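Local coordinates for protein pullulanase (Bacillus acidopullulyticus, PDB 2WAN) that hydrolyses alpha-1,6-glucosidic linkages in pullulan and in branched starch polysaccharides, as a glycoside hydrolase of the alpha-amylase type, at residues A[195-200]-A[244-249]; A[332-337]-A[567-572]; A[782-787]-A[800-805]. All coordinates share one frame; numbering follows the deposited sequence.

In the fold
From the N terminus, contact 1 closes first, bringing 244-249 back against 195-200 within the X25 domain, where strands 198-205 and 238-245 are neighbours in a four-stranded antiparallel sheet. Contact 2 spans the longest separation, 230 residues, and joins the CBM48 loop 332-337 to the end of helix 564-568 in the catalytic domain. Contact 3 is the most local, closing a 13-residue separation after barrel strand 773-777. None nests in or crosses another: the three follow in series. The centres of contact 1 and contact 2 lie about 38 Å apart. Those of contact 2 and contact 3 are about 46 Å apart. Contact 1 and contact 3, with centres about 64 Å apart, lie on opposite sides of the chain's centre.

Contact 1 of 3, residues A[195-200]-A[244-249]; sequences NPNLYQ and YIPSTN
An antiparallel strand pair in the X25 domain is fastened here, where 244-249, on and after strand 238-245, lies beside the start of strand 198-205. Y199 and Y244 form a hydrogen-bonded pair: Y244 N gives a nearly straight bond to Y199 O (2.8 Å, N-H...O 171°), and Y199 N returns one to Y244 O. Both tyrosine side chains leave the sheet on the same face.

Beyond this pair the strand bonding gives way to a side-chain clamp. N197, in the type I turn from N195 to L198, has CG anti to its backbone N (chi1 -160°), and its amide then meets S247 with both ends. S247 N donates to N197 OD1 (2.9 Å), lying in the carbonyl plane on a lone pair. N197 ND2 donates to S247 OG at 2.9 Å, with the hydroxyl oxygen only 2° out of the amide plane. Two bonds at opposite ends of one flat group oppose its rotation, and ND2 also donates to S265 O, from outside the two segments. The turn has its own brace, an Asx turn in which N197 N donates to N195 OD1.

The P246 ring packs around the clamp: it slides past the N197 side chain in the opposite direction, P246 CD 3.3 Å from N197 OD1, while P246 CG makes an apolar, oblique approach to Y199 CD2. On the Y244 ring, P246 N sits 4.1 Å above the plane, offset toward the rim. N197 O is buried without a polar partner in the model, faced across the contact by carbons, P246 CD and the methyl I245 CG2. Beside it, the apolar methyl tips L198 CD1 and I245 CD1 meet at 3.6 Å.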
ATOM      1  N   ASN A 195      25.439   6.335 -26.199  1.00 40.22           N
ATOM      2  CA  ASN A 195      24.467   5.641 -27.035  1.00 38.19           C
ATOM      3  C   ASN A 195      24.382   4.192 -26.541  1.00 37.61           C
ATOM      4  O   ASN A 195      25.110   3.831 -25.603  1.00 36.74           O
ATOM      5  CB  ASN A 195      24.802   5.786 -28.534  1.00 39.05           C
ATOM      6  CG  ASN A 195      26.064   5.046 -28.943  1.00 38.39           C
ATOM      7  OD1 ASN A 195      26.125   3.814 -28.888  1.00 35.18           O
ATOM      8  ND2 ASN A 195      27.066   5.797 -29.396  1.00 39.56           N
ATOM      9  N   PRO A 196      23.490   3.366 -27.129  1.00 35.20           N
ATOM     10  CA  PRO A 196      23.342   1.999 -26.631  1.00 35.05           C
ATOM     11  C   PRO A 196      24.620   1.148 -26.657  1.00 34.09           C
ATOM     12  O   PRO A 196      24.685   0.132 -25.963  1.00 33.75           O
ATOM     13  CB  PRO A 196      22.284   1.405 -27.560  1.00 36.06           C
ATOM     14  CG  PRO A 196      21.477   2.565 -27.975  1.00 35.43           C
ATOM     15  CD  PRO A 196      22.456   3.683 -28.134  1.00 36.23           C
ATOM     16  N   ASN A 197      25.616   1.563 -27.441  1.00 33.90           N
ATOM     17  CA  ASN A 197      26.902   0.853 -27.508  1.00 35.09           C
ATOM     18  C   ASN A 197      28.109   1.721 -27.141  1.00 35.53           C
ATOM     19  O   ASN A 197      29.231   1.464 -27.587  1.00 35.44           O
ATOM     20  CB  ASN A 197      27.099   0.209 -28.891  1.00 34.86           C
ATOM     21  CG  ASN A 197      28.129  -0.918 -28.872  1.00 37.29           C
ATOM     22  OD1 ASN A 197      28.224  -1.673 -27.904  1.00 36.30           O
ATOM     23  ND2 ASN A 197      28.898  -1.034 -29.950  1.00 35.72           N
ATOM     24  N   LEU A 198      27.878   2.744 -26.318  1.00 35.55           N
ATOM     25  CA  LEU A 198      28.952   3.635 -25.880  1.00 34.91           C
ATOM     26  C   LEU A 198      28.679   4.204 -24.488  1.00 34.97           C
ATOM     27  O   LEU A 198      27.762   4.999 -24.295  1.00 35.36           O
ATOM     28  CB  LEU A 198      29.179   4.761 -26.901  1.00 34.64           C
ATOM     29  CG  LEU A 198      30.219   5.845 -26.593  1.00 35.58           C
ATOM     30  CD1 LEU A 198      31.626   5.276 -26.561  1.00 37.05           C
ATOM     31  CD2 LEU A 198      30.147   6.989 -27.601  1.00 37.10           C
ATOM     32  N   TYR A 199      29.493   3.788 -23.524  1.00 32.77           N
ATOM     33  CA  TYR A 199      29.373   4.256 -22.148  1.00 31.86           C
ATOM     34  C   TYR A 199      30.633   4.999 -21.745  1.00 31.69           C
ATOM     35  O   TYR A 199      31.751   4.520 -21.978  1.00 30.03           O
ATOM     36  CB  TYR A 199      29.099   3.079 -21.207  1.00 32.06           C
ATOM     37  CG  TYR A 199      27.664   2.615 -21.243  1.00 32.64           C
ATOM     38  CD1 TYR A 199      26.783   2.925 -20.201  1.00 31.88           C
ATOM     39  CD2 TYR A 199      27.179   1.878 -22.323  1.00 34.66           C
ATOM     40  CE1 TYR A 199      25.446   2.501 -20.244  1.00 33.47           C
ATOM     41  CE2 TYR A 199      25.853   1.452 -22.378  1.00 34.17           C
ATOM     42  CZ  TYR A 199      24.992   1.770 -21.340  1.00 36.26           C
ATOM     43  OH  TYR A 199      23.687   1.335 -21.407  1.00 34.39           O
ATOM     44  N   GLN A 200      30.454   6.183 -21.163  1.00 31.37           N
ATOM     45  CA  GLN A 200      31.578   7.039 -20.828  1.00 32.51           C
ATOM     46  C   GLN A 200      31.429   7.719 -19.475  1.00 33.85           C
ATOM     47  O   GLN A 200      30.316   7.905 -18.970  1.00 33.26           O
ATOM     48  CB  GLN A 200      31.801   8.091 -21.925  1.00 32.91           C
ATOM     49  CG  GLN A 200      32.125   7.500 -23.284  1.00 35.00           C
ATOM     50  CD  GLN A 200      32.576   8.533 -24.294  1.00 37.26           C
ATOM     51  OE1 GLN A 200      33.613   8.373 -24.942  1.00 39.99           O
ATOM     52  NE2 GLN A 200      31.800   9.599 -24.437  1.00 33.37           N
ATOM     53  N   TYR A 244      33.751   2.591 -22.234  1.00 26.73           N
ATOM     54  CA  TYR A 244      33.483   1.162 -22.299  1.00 26.72           C
ATOM     55  C   TYR A 244      32.556   0.854 -23.455  1.00 27.68           C
ATOM     56  O   TYR A 244      31.498   1.471 -23.585  1.00 28.84           O
ATOM     57  CB  TYR A 244      32.895   0.643 -20.981  1.00 24.09           C
ATOM     58  CG  TYR A 244      32.437  -0.796 -21.029  1.00 24.68           C
ATOM     59  CD1 TYR A 244      33.357  -1.847 -21.157  1.00 23.26           C
ATOM     60  CD2 TYR A 244      31.076  -1.119 -20.938  1.00 23.72           C
ATOM     61  CE1 TYR A 244      32.929  -3.180 -21.197  1.00 23.37           C
ATOM     62  CE2 TYR A 244      30.641  -2.446 -20.984  1.00 25.12           C
ATOM     63  CZ  TYR A 244      31.571  -3.470 -21.108  1.00 23.78           C
ATOM     64  OH  TYR A 244      31.143  -4.776 -21.141  1.00 25.58           O
ATOM     65  N   ILE A 245      32.958  -0.097 -24.295  1.00 27.73           N
ATOM     66  CA  ILE A 245      32.150  -0.508 -25.449  1.00 28.06           C
ATOM     67  C   ILE A 245      31.545  -1.893 -25.224  1.00 26.04           C
ATOM     68  O   ILE A 245      32.264  -2.893 -25.233  1.00 27.88           O
ATOM     69  CB  ILE A 245      32.966  -0.503 -26.780  1.00 27.63           C
ATOM     70  CG1 ILE A 245      33.807   0.775 -26.927  1.00 29.57           C
ATOM     71  CG2 ILE A 245      32.042  -0.747 -27.982  1.00 29.73           C
ATOM     72  CD1 ILE A 245      33.019   2.041 -27.193  1.00 30.89           C
ATOM     73  N   PRO A 246      30.218  -1.960 -25.012  1.00 25.66           N
ATOM     74  CA  PRO A 246      29.550  -3.240 -24.729  1.00 26.27           C
ATOM     75  C   PRO A 246      29.761  -4.339 -25.797  1.00 26.58           C
ATOM     76  O   PRO A 246      29.975  -5.496 -25.441  1.00 25.51           O
ATOM     77  CB  PRO A 246      28.070  -2.845 -24.619  1.00 26.87           C
ATOM     78  CG  PRO A 246      28.114  -1.421 -24.139  1.00 24.11           C
ATOM     79  CD  PRO A 246      29.298  -0.817 -24.868  1.00 27.06           C
ATOM     80  N   SER A 247      29.726  -3.982 -27.082  1.00 29.98           N
ATOM     81  CA  SER A 247      29.860  -4.979 -28.168  1.00 31.82           C
ATOM     82  C   SER A 247      31.163  -5.786 -28.105  1.00 31.57           C
ATOM     83  O   SER A 247      31.169  -6.987 -28.373  1.00 32.25           O
ATOM     84  CB  SER A 247      29.720  -4.328 -29.551  1.00 30.43           C
ATOM     85  OG  SER A 247      30.658  -3.281 -29.731  1.00 32.72           O
ATOM     86  N   THR A 248      32.250  -5.121 -27.723  1.00 32.09           N
ATOM     87  CA  THR A 248      33.585  -5.717 -27.751  1.00 29.98           C
ATOM     88  C   THR A 248      34.223  -5.857 -26.361  1.00 30.79           C
ATOM     89  O   THR A 248      35.313  -6.435 -26.227  1.00 28.87           O
ATOM     90  CB  THR A 248      34.526  -4.859 -28.604  1.00 29.45           C
ATOM     91  OG1 THR A 248      34.598  -3.542 -28.044  1.00 29.00           O
ATOM     92  CG2 THR A 248      34.026  -4.758 -30.059  1.00 32.07           C
ATOM     93  N   ASN A 249      33.556  -5.314 -25.339  1.00 27.91           N
ATOM     94  CA  ASN A 249      34.121  -5.209 -23.982  1.00 28.78           C
ATOM     95  C   ASN A 249      35.388  -4.367 -23.915  1.00 27.78           C
ATOM     96  O   ASN A 249      36.158  -4.467 -22.955  1.00 27.64           O
ATOM     97  CB  ASN A 249      34.377  -6.589 -23.371  1.00 28.54           C
ATOM     98  CG  ASN A 249      33.139  -7.440 -23.337  1.00 31.11           C
ATOM     99  OD1 ASN A 249      33.150  -8.581 -23.797  1.00 30.71           O
ATOM    100  ND2 ASN A 249      32.052  -6.888 -22.803  1.00 28.26           N
TER

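Contact 2 of 3, residues A[332-337]-A[567-572]; sequences WAPTAS and KIVPQY
A domain interface is built here: the loop between strands 326-332 and 338-344 of the CBM48 domain packs on the C-terminal end of helix 564-568, in the catalytic domain. The meeting is chiefly apolar. W332 carries CG anti to its backbone N (chi1 -171°), and the far rim of its indole reaches Y572. Between the two rings the nearest atoms are W332 CH2 and Y572 CE2, 3.5 Å apart, and the tyrosine atoms CE2 and CD2 lie at the indole edge, near its plane. With ring planes 56° apart and centroids 5.5 Å apart, the rings meet obliquely.

P334 CD rests over the centre of one indole face, 3.6 Å above the plane, so the loop folds back on its own tryptophan. V569, the first residue after the helix to leave helical torsions, points its CB toward this loop. Its CG2 touches P334 CD and W332 CE3 at 3.9 Å each and also comes close to W332 O. The same carbonyl oxygen meets I568 CG2 at 3.4 Å, and that methyl extends the apolar patch to A333 CB.

The direct contacts are thus van der Waals, but one water joins the backbones. It accepts from T335 N, in the type I turn from A333 to A336, and donates to I568 O at 2.8 Å. The bridge therefore uses a carbonyl in the last turn of the helix. Outside the two segments, Y572 OH bonds N307 OD1 and its ring stacks with H596, while W332 NE1 has weak bonds to Y311 O and N362 O. An aromatic and aliphatic seam with one bridging water thus joins the beta-sandwich CBM48 module to the (beta/alpha)8 barrel domain, a pairing found in pullulanases and isoamylases.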
ATOM      1  N   TRP A 332     -12.647   3.739 -21.251  1.00 15.09           N
ATOM      2  CA  TRP A 332     -11.332   3.894 -21.871  1.00 15.32           C
ATOM      3  C   TRP A 332     -10.875   2.569 -22.472  1.00 15.41           C
ATOM      4  O   TRP A 332     -10.663   1.594 -21.752  1.00 14.62           O
ATOM      5  CB  TRP A 332     -10.316   4.396 -20.830  1.00 16.89           C
ATOM      6  CG  TRP A 332      -8.975   4.797 -21.417  1.00 15.41           C
ATOM      7  CD1 TRP A 332      -8.721   5.844 -22.264  1.00 19.11           C
ATOM      8  CD2 TRP A 332      -7.719   4.157 -21.176  1.00 14.25           C
ATOM      9  NE1 TRP A 332      -7.369   5.887 -22.572  1.00 18.05           N
ATOM     10  CE2 TRP A 332      -6.735   4.865 -21.911  1.00 17.30           C
ATOM     11  CE3 TRP A 332      -7.324   3.059 -20.393  1.00 15.67           C
ATOM     12  CZ2 TRP A 332      -5.378   4.499 -21.894  1.00 15.80           C
ATOM     13  CZ3 TRP A 332      -5.981   2.692 -20.383  1.00 16.18           C
ATOM     14  CH2 TRP A 332      -5.025   3.413 -21.130  1.00 16.64           C
ATOM     15  N   ALA A 333     -10.753   2.521 -23.798  1.00 15.01           N
ATOM     16  CA  ALA A 333     -10.352   1.288 -24.481  1.00 13.90           C
ATOM     17  C   ALA A 333      -9.551   1.644 -25.739  1.00 16.65           C
ATOM     18  O   ALA A 333     -10.035   1.465 -26.869  1.00 17.09           O
ATOM     19  CB  ALA A 333     -11.566   0.440 -24.832  1.00 12.75           C
ATOM     20  N   PRO A 334      -8.319   2.139 -25.534  1.00 16.94           N
ATOM     21  CA  PRO A 334      -7.527   2.757 -26.605  1.00 17.67           C
ATOM     22  C   PRO A 334      -7.040   1.793 -27.678  1.00 19.67           C
ATOM     23  O   PRO A 334      -6.631   2.242 -28.757  1.00 19.97           O
ATOM     24  CB  PRO A 334      -6.341   3.373 -25.853  1.00 19.64           C
ATOM     25  CG  PRO A 334      -6.172   2.513 -24.656  1.00 17.94           C
ATOM     26  CD  PRO A 334      -7.599   2.167 -24.243  1.00 19.60           C
ATOM     27  N   THR A 335      -7.076   0.495 -27.400  1.00 18.86           N
ATOM     28  CA  THR A 335      -6.643  -0.490 -28.400  1.00 19.85           C
ATOM     29  C   THR A 335      -7.807  -1.229 -29.074  1.00 20.16           C
ATOM     30  O   THR A 335      -7.601  -2.025 -29.997  1.00 20.51           O
ATOM     31  CB  THR A 335      -5.680  -1.513 -27.797  1.00 19.52           C
ATOM     32  OG1 THR A 335      -6.378  -2.293 -26.824  1.00 18.48           O
ATOM     33  CG2 THR A 335      -4.479  -0.816 -27.156  1.00 17.29           C
ATOM     34  N   ALA A 336      -9.033  -0.969 -28.623  1.00 18.67           N
ATOM     35  CA  ALA A 336     -10.197  -1.657 -29.183  1.00 19.59           C
ATOM     36  C   ALA A 336     -10.483  -1.212 -30.621  1.00 19.29           C
ATOM     37  O   ALA A 336     -10.301  -0.043 -30.962  1.00 18.70           O
ATOM     38  CB  ALA A 336     -11.433  -1.444 -28.305  1.00 20.14           C
ATOM     39  N   SER A 337     -10.920  -2.159 -31.451  1.00 20.30           N
ATOM     40  CA  SER A 337     -11.414  -1.833 -32.800  1.00 22.18           C
ATOM     41  C   SER A 337     -12.907  -1.497 -32.769  1.00 23.64           C
ATOM     42  O   SER A 337     -13.413  -0.770 -33.635  1.00 22.78           O
ATOM     43  CB  SER A 337     -11.148  -2.988 -33.770  1.00 21.69           C
ATOM     44  OG  SER A 337     -11.819  -4.176 -33.383  1.00 25.37           O
ATOM     45  N   LYS A 567     -10.021  -7.602 -19.931  1.00 15.46           N
ATOM     46  CA  LYS A 567     -10.973  -7.715 -21.049  1.00 15.56           C
ATOM     47  C   LYS A 567     -11.175  -6.383 -21.800  1.00 16.28           C
ATOM     48  O   LYS A 567     -11.627  -6.374 -22.945  1.00 18.26           O
ATOM     49  CB  LYS A 567     -12.307  -8.332 -20.584  1.00 13.21           C
ATOM     50  CG  LYS A 567     -12.171  -9.799 -20.139  1.00 13.76           C
ATOM     51  CD  LYS A 567     -13.512 -10.459 -19.768  1.00 15.87           C
ATOM     52  CE  LYS A 567     -14.130  -9.954 -18.460  1.00 19.05           C
ATOM     53  NZ  LYS A 567     -15.412 -10.695 -18.189  1.00 15.05           N
ATOM     54  N   ILE A 568     -10.832  -5.262 -21.172  1.00 14.39           N
ATOM     55  CA  ILE A 568     -11.031  -3.950 -21.789  1.00 14.57           C
ATOM     56  C   ILE A 568      -9.731  -3.411 -22.400  1.00 16.17           C
ATOM     57  O   ILE A 568      -9.731  -2.950 -23.545  1.00 17.25           O
ATOM     58  CB  ILE A 568     -11.675  -2.938 -20.792  1.00 14.33           C
ATOM     59  CG1 ILE A 568     -13.019  -3.492 -20.298  1.00 13.73           C
ATOM     60  CG2 ILE A 568     -11.850  -1.532 -21.441  1.00 14.69           C
ATOM     61  CD1 ILE A 568     -13.642  -2.707 -19.153  1.00 14.01           C
ATOM     62  N   VAL A 569      -8.637  -3.465 -21.638  1.00 15.74           N
ATOM     63  CA  VAL A 569      -7.326  -3.001 -22.112  1.00 16.06           C
ATOM     64  C   VAL A 569      -6.280  -4.058 -21.719  1.00 17.78           C
ATOM     65  O   VAL A 569      -5.667  -3.954 -20.642  1.00 17.32           O
ATOM     66  CB  VAL A 569      -6.919  -1.617 -21.529  1.00 16.48           C
ATOM     67  CG1 VAL A 569      -5.761  -1.014 -22.331  1.00 16.02           C
ATOM     68  CG2 VAL A 569      -8.092  -0.627 -21.525  1.00 14.81           C
ATOM     69  N   PRO A 570      -6.095  -5.090 -22.578  1.00 16.68           N
ATOM     70  CA  PRO A 570      -5.272  -6.255 -22.258  1.00 16.81           C
ATOM     71  C   PRO A 570      -3.922  -5.918 -21.626  1.00 15.65           C
ATOM     72  O   PRO A 570      -3.119  -5.164 -22.198  1.00 18.52           O
ATOM     73  CB  PRO A 570      -5.127  -6.957 -23.621  1.00 17.34           C
ATOM     74  CG  PRO A 570      -6.459  -6.696 -24.271  1.00 15.64           C
ATOM     75  CD  PRO A 570      -6.793  -5.269 -23.874  1.00 15.96           C
ATOM     76  N   GLN A 571      -3.729  -6.459 -20.420  1.00 17.31           N
ATOM     77  CA  GLN A 571      -2.503  -6.328 -19.597  1.00 18.07           C
ATOM     78  C   GLN A 571      -2.162  -4.973 -18.997  1.00 17.66           C
ATOM     79  O   GLN A 571      -1.407  -4.916 -18.029  1.00 18.38           O
ATOM     80  CB  GLN A 571      -1.258  -6.837 -20.336  1.00 16.20           C
ATOM     81  CG  GLN A 571      -1.269  -8.325 -20.646  1.00 15.95           C
ATOM     82  CD  GLN A 571       0.054  -8.756 -21.255  1.00 21.31           C
ATOM     83  OE1 GLN A 571       1.013  -7.978 -21.292  1.00 20.01           O
ATOM     84  NE2 GLN A 571       0.107  -9.985 -21.751  1.00 23.64           N
ATOM     85  N   TYR A 572      -2.672  -3.892 -19.581  1.00 15.45           N
ATOM     86  CA  TYR A 572      -2.194  -2.554 -19.283  1.00 14.77           C
ATOM     87  C   TYR A 572      -2.421  -2.098 -17.838  1.00 14.39           C
ATOM     88  O   TYR A 572      -1.676  -1.256 -17.338  1.00 15.98           O
ATOM     89  CB  TYR A 572      -2.801  -1.525 -20.251  1.00 14.95           C
ATOM     90  CG  TYR A 572      -2.217  -0.134 -20.084  1.00 16.40           C
ATOM     91  CD1 TYR A 572      -0.971   0.187 -20.624  1.00 15.56           C
ATOM     92  CD2 TYR A 572      -2.917   0.865 -19.400  1.00 15.51           C
ATOM     93  CE1 TYR A 572      -0.436   1.439 -20.474  1.00 16.30           C
ATOM     94  CE2 TYR A 572      -2.390   2.123 -19.241  1.00 14.39           C
ATOM     95  CZ  TYR A 572      -1.145   2.409 -19.784  1.00 14.49           C
ATOM     96  OH  TYR A 572      -0.615   3.640 -19.637  1.00 14.12           O
TER
HETATM   97  O   HOH W   1      -8.344  -1.244 -25.357  1.00 16.50           O

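Contact 3 of 3, residues A[782-787]-A[800-805]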
ATOM      1  N   MET A 782     -10.653  -7.772  24.749  1.00  7.94           N
ATOM      2  CA  MET A 782     -11.278  -8.912  25.415  1.00 10.37           C
ATOM      3  C   MET A 782     -10.538 -10.232  25.168  1.00 10.26           C
ATOM      4  O   MET A 782     -11.140 -11.319  25.242  1.00 11.66           O
ATOM      5  CB  MET A 782     -12.761  -9.016  25.023  1.00  9.06           C
ATOM      6  CG  MET A 782     -13.015  -9.215  23.511  1.00 11.91           C
ATOM      7  SD  MET A 782     -14.802  -9.287  23.211  1.00 13.23           S
ATOM      8  CE  MET A 782     -14.822  -9.294  21.425  1.00 16.05           C
ATOM      9  N   LEU A 783      -9.239 -10.123  24.866  1.00  8.50           N
ATOM     10  CA  LEU A 783      -8.333 -11.270  24.672  1.00 10.11           C
ATOM     11  C   LEU A 783      -8.905 -12.219  23.627  1.00 11.90           C
ATOM     12  O   LEU A 783      -8.951 -13.437  23.822  1.00 12.80           O
ATOM     13  CB  LEU A 783      -8.030 -11.990  26.001  1.00 10.61           C
ATOM     14  CG  LEU A 783      -7.606 -11.103  27.199  1.00 10.16           C
ATOM     15  CD1 LEU A 783      -7.288 -11.999  28.434  1.00  8.19           C
ATOM     16  CD2 LEU A 783      -6.384 -10.187  26.867  1.00 10.90           C
ATOM     17  N   ARG A 784      -9.373 -11.646  22.522  1.00 10.01           N
ATOM     18  CA  ARG A 784      -9.902 -12.453  21.422  1.00 12.06           C
ATOM     19  C   ARG A 784      -8.877 -13.511  21.015  1.00 12.65           C
ATOM     20  O   ARG A 784      -7.676 -13.249  21.005  1.00 11.36           O
ATOM     21  CB  ARG A 784     -10.270 -11.552  20.240  1.00 11.34           C
ATOM     22  CG  ARG A 784     -10.613 -12.278  18.944  1.00 11.93           C
ATOM     23  CD  ARG A 784     -11.363 -11.313  18.043  1.00  9.72           C
ATOM     24  NE  ARG A 784     -11.460 -11.729  16.644  1.00 10.71           N
ATOM     25  CZ  ARG A 784     -10.557 -11.429  15.719  1.00 13.72           C
ATOM     26  NH1 ARG A 784      -9.463 -10.760  16.064  1.00 11.58           N
ATOM     27  NH2 ARG A 784     -10.750 -11.799  14.446  1.00 12.17           N
ATOM     28  N   THR A 785      -9.361 -14.722  20.756  1.00 11.55           N
ATOM     29  CA  THR A 785      -8.485 -15.847  20.427  1.00 11.29           C
ATOM     30  C   THR A 785      -8.926 -16.498  19.115  1.00 11.68           C
ATOM     31  O   THR A 785     -10.131 -16.641  18.859  1.00 13.94           O
ATOM     32  CB  THR A 785      -8.444 -16.904  21.583  1.00 10.85           C
ATOM     33  OG1 THR A 785      -7.631 -18.017  21.189  1.00 12.06           O
ATOM     34  CG2 THR A 785      -9.826 -17.409  21.935  1.00 14.46           C
ATOM     35  N   LYS A 786      -7.943 -16.855  18.285  1.00 12.38           N
ATOM     36  CA  LYS A 786      -8.169 -17.588  17.040  1.00 11.52           C
ATOM     37  C   LYS A 786      -7.718 -19.037  17.206  1.00 13.13           C
ATOM     38  O   LYS A 786      -7.501 -19.753  16.215  1.00 12.61           O
ATOM     39  CB  LYS A 786      -7.389 -16.946  15.885  1.00 12.06           C
ATOM     40  CG  LYS A 786      -7.907 -15.532  15.512  1.00 10.91           C
ATOM     41  CD  LYS A 786      -7.061 -14.840  14.466  1.00 13.99           C
ATOM     42  CE  LYS A 786      -7.652 -13.440  14.085  1.00 11.47           C
ATOM     43  NZ  LYS A 786      -6.843 -12.841  12.976  1.00 12.02           N
ATOM     44  N   GLY A 787      -7.572 -19.461  18.457  1.00 13.52           N
ATOM     45  CA  GLY A 787      -7.070 -20.815  18.739  1.00 16.94           C
ATOM     46  C   GLY A 787      -5.677 -21.058  18.190  1.00 18.34           C
ATOM     47  O   GLY A 787      -5.310 -22.205  17.898  1.00 18.60           O
ATOM     48  N   ASN A 800     -12.569 -16.643  13.841  1.00 12.53           N
ATOM     49  CA  ASN A 800     -12.496 -15.174  13.711  1.00 11.58           C
ATOM     50  C   ASN A 800     -13.512 -14.313  14.452  1.00 12.19           C
ATOM     51  O   ASN A 800     -13.297 -13.104  14.609  1.00 11.48           O
ATOM     52  CB  ASN A 800     -12.582 -14.800  12.220  1.00 12.08           C
ATOM     53  CG  ASN A 800     -11.318 -15.121  11.471  1.00 13.56           C
ATOM     54  OD1 ASN A 800     -10.268 -14.544  11.742  1.00 15.15           O
ATOM     55  ND2 ASN A 800     -11.411 -16.033  10.504  1.00 14.40           N
ATOM     56  N   GLN A 801     -14.632 -14.879  14.885  1.00 11.19           N
ATOM     57  CA  GLN A 801     -15.708 -14.013  15.382  1.00 11.27           C
ATOM     58  C   GLN A 801     -15.328 -13.256  16.648  1.00 12.37           C
ATOM     59  O   GLN A 801     -14.414 -13.677  17.402  1.00 12.22           O
ATOM     60  CB  GLN A 801     -16.978 -14.820  15.642  1.00  9.76           C
ATOM     61  CG  GLN A 801     -16.915 -15.689  16.928  1.00 10.93           C
ATOM     62  CD  GLN A 801     -17.897 -16.849  16.880  1.00 14.20           C
ATOM     63  OE1 GLN A 801     -18.924 -16.759  16.210  1.00 13.88           O
ATOM     64  NE2 GLN A 801     -17.591 -17.938  17.609  1.00 13.10           N
ATOM     65  N   PHE A 802     -16.012 -12.133  16.874  1.00  9.85           N
ATOM     66  CA  PHE A 802     -16.037 -11.527  18.205  1.00 10.57           C
ATOM     67  C   PHE A 802     -16.922 -12.422  19.088  1.00 10.28           C
ATOM     68  O   PHE A 802     -18.147 -12.481  18.913  1.00 12.62           O
ATOM     69  CB  PHE A 802     -16.588 -10.094  18.148  1.00  9.33           C
ATOM     70  CG  PHE A 802     -15.586  -9.059  17.690  1.00 11.39           C
ATOM     71  CD1 PHE A 802     -14.649  -9.339  16.690  1.00 16.95           C
ATOM     72  CD2 PHE A 802     -15.614  -7.786  18.252  1.00 12.64           C
ATOM     73  CE1 PHE A 802     -13.722  -8.352  16.271  1.00 17.34           C
ATOM     74  CE2 PHE A 802     -14.711  -6.799  17.833  1.00 14.65           C
ATOM     75  CZ  PHE A 802     -13.771  -7.080  16.850  1.00 16.23           C
ATOM     76  N   ASP A 803     -16.283 -13.155  20.010  1.00  8.98           N
ATOM     77  CA  ASP A 803     -16.979 -13.966  20.981  1.00 12.15           C
ATOM     78  C   ASP A 803     -17.173 -13.032  22.170  1.00 11.91           C
ATOM     79  O   ASP A 803     -16.228 -12.775  22.939  1.00 11.86           O
ATOM     80  CB  ASP A 803     -16.122 -15.197  21.347  1.00 11.08           C
ATOM     81  CG  ASP A 803     -16.640 -15.933  22.579  1.00 13.15           C
ATOM     82  OD1 ASP A 803     -17.692 -15.555  23.118  1.00 11.27           O
ATOM     83  OD2 ASP A 803     -15.986 -16.905  23.013  1.00 13.97           O
ATOM     84  N   TRP A 804     -18.385 -12.483  22.292  1.00 11.31           N
ATOM     85  CA  TRP A 804     -18.635 -11.417  23.258  1.00 11.42           C
ATOM     86  C   TRP A 804     -18.668 -11.893  24.711  1.00 10.77           C
ATOM     87  O   TRP A 804     -18.583 -11.079  25.616  1.00 11.47           O
ATOM     88  CB  TRP A 804     -19.912 -10.643  22.891  1.00  9.70           C
ATOM     89  CG  TRP A 804     -19.763  -9.852  21.600  1.00  9.44           C
ATOM     90  CD1 TRP A 804     -20.002 -10.296  20.323  1.00  9.16           C
ATOM     91  CD2 TRP A 804     -19.301  -8.493  21.466  1.00 11.86           C
ATOM     92  NE1 TRP A 804     -19.761  -9.285  19.416  1.00 12.22           N
ATOM     93  CE2 TRP A 804     -19.330  -8.173  20.087  1.00  9.77           C
ATOM     94  CE3 TRP A 804     -18.870  -7.517  22.382  1.00 10.98           C
ATOM     95  CZ2 TRP A 804     -18.941  -6.913  19.590  1.00 10.51           C
ATOM     96  CZ3 TRP A 804     -18.485  -6.250  21.888  1.00 10.89           C
ATOM     97  CH2 TRP A 804     -18.534  -5.964  20.505  1.00  8.33           C
ATOM     98  N   SER A 805     -18.761 -13.211  24.927  1.00 10.39           N
ATOM     99  CA  SER A 805     -18.572 -13.766  26.266  1.00 10.73           C
ATOM    100  C   SER A 805     -17.192 -13.429  26.838  1.00  9.60           C
ATOM    101  O   SER A 805     -17.021 -13.393  28.057  1.00 11.13           O
ATOM    102  CB  SER A 805     -18.784 -15.304  26.296  1.00  9.12           C
ATOM    103  OG  SER A 805     -17.682 -16.015  25.771  1.00 13.51           O
TER
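The carbonyl oxygen N800 O, at the end of helix 797-800, is gripped side-on by two nitrogens of R784. R784 NH2 donates at 2.9 Å and R784 NE at 3.1 Å. The oxygen lies in the guanidinium plane, whereas NE stands above the carbonyl plane, 50° out of it. The R784 chain is extended from CG to NE, which puts NE within bonding distance of N800 O. F802 CE1 lies over one guanidinium face, the two planes 46° apart, and R784 NH1 binds Q777 OE1.

M782 makes the apolar half. Its CG sits between the backbone N and carbonyl carbon (chi1 60°), and the extended chain brings CE to F802 CD2 at 3.6 Å. M782 SD forms a Met-aromatic contact with the W804 six-membered ring, 5.1 Å from the centroid and oblique to the ring. Ahead of the turn into the next helix, D803 OD1 accepts a weak capping bond from S805 N and a separate bond from S805 OG. Through R784, the loop after strand 773-777 is tied both to Q777 on that strand and to the end of helix 797-800, a loop connection following the eighth strand of a (beta/alpha)8 barrel.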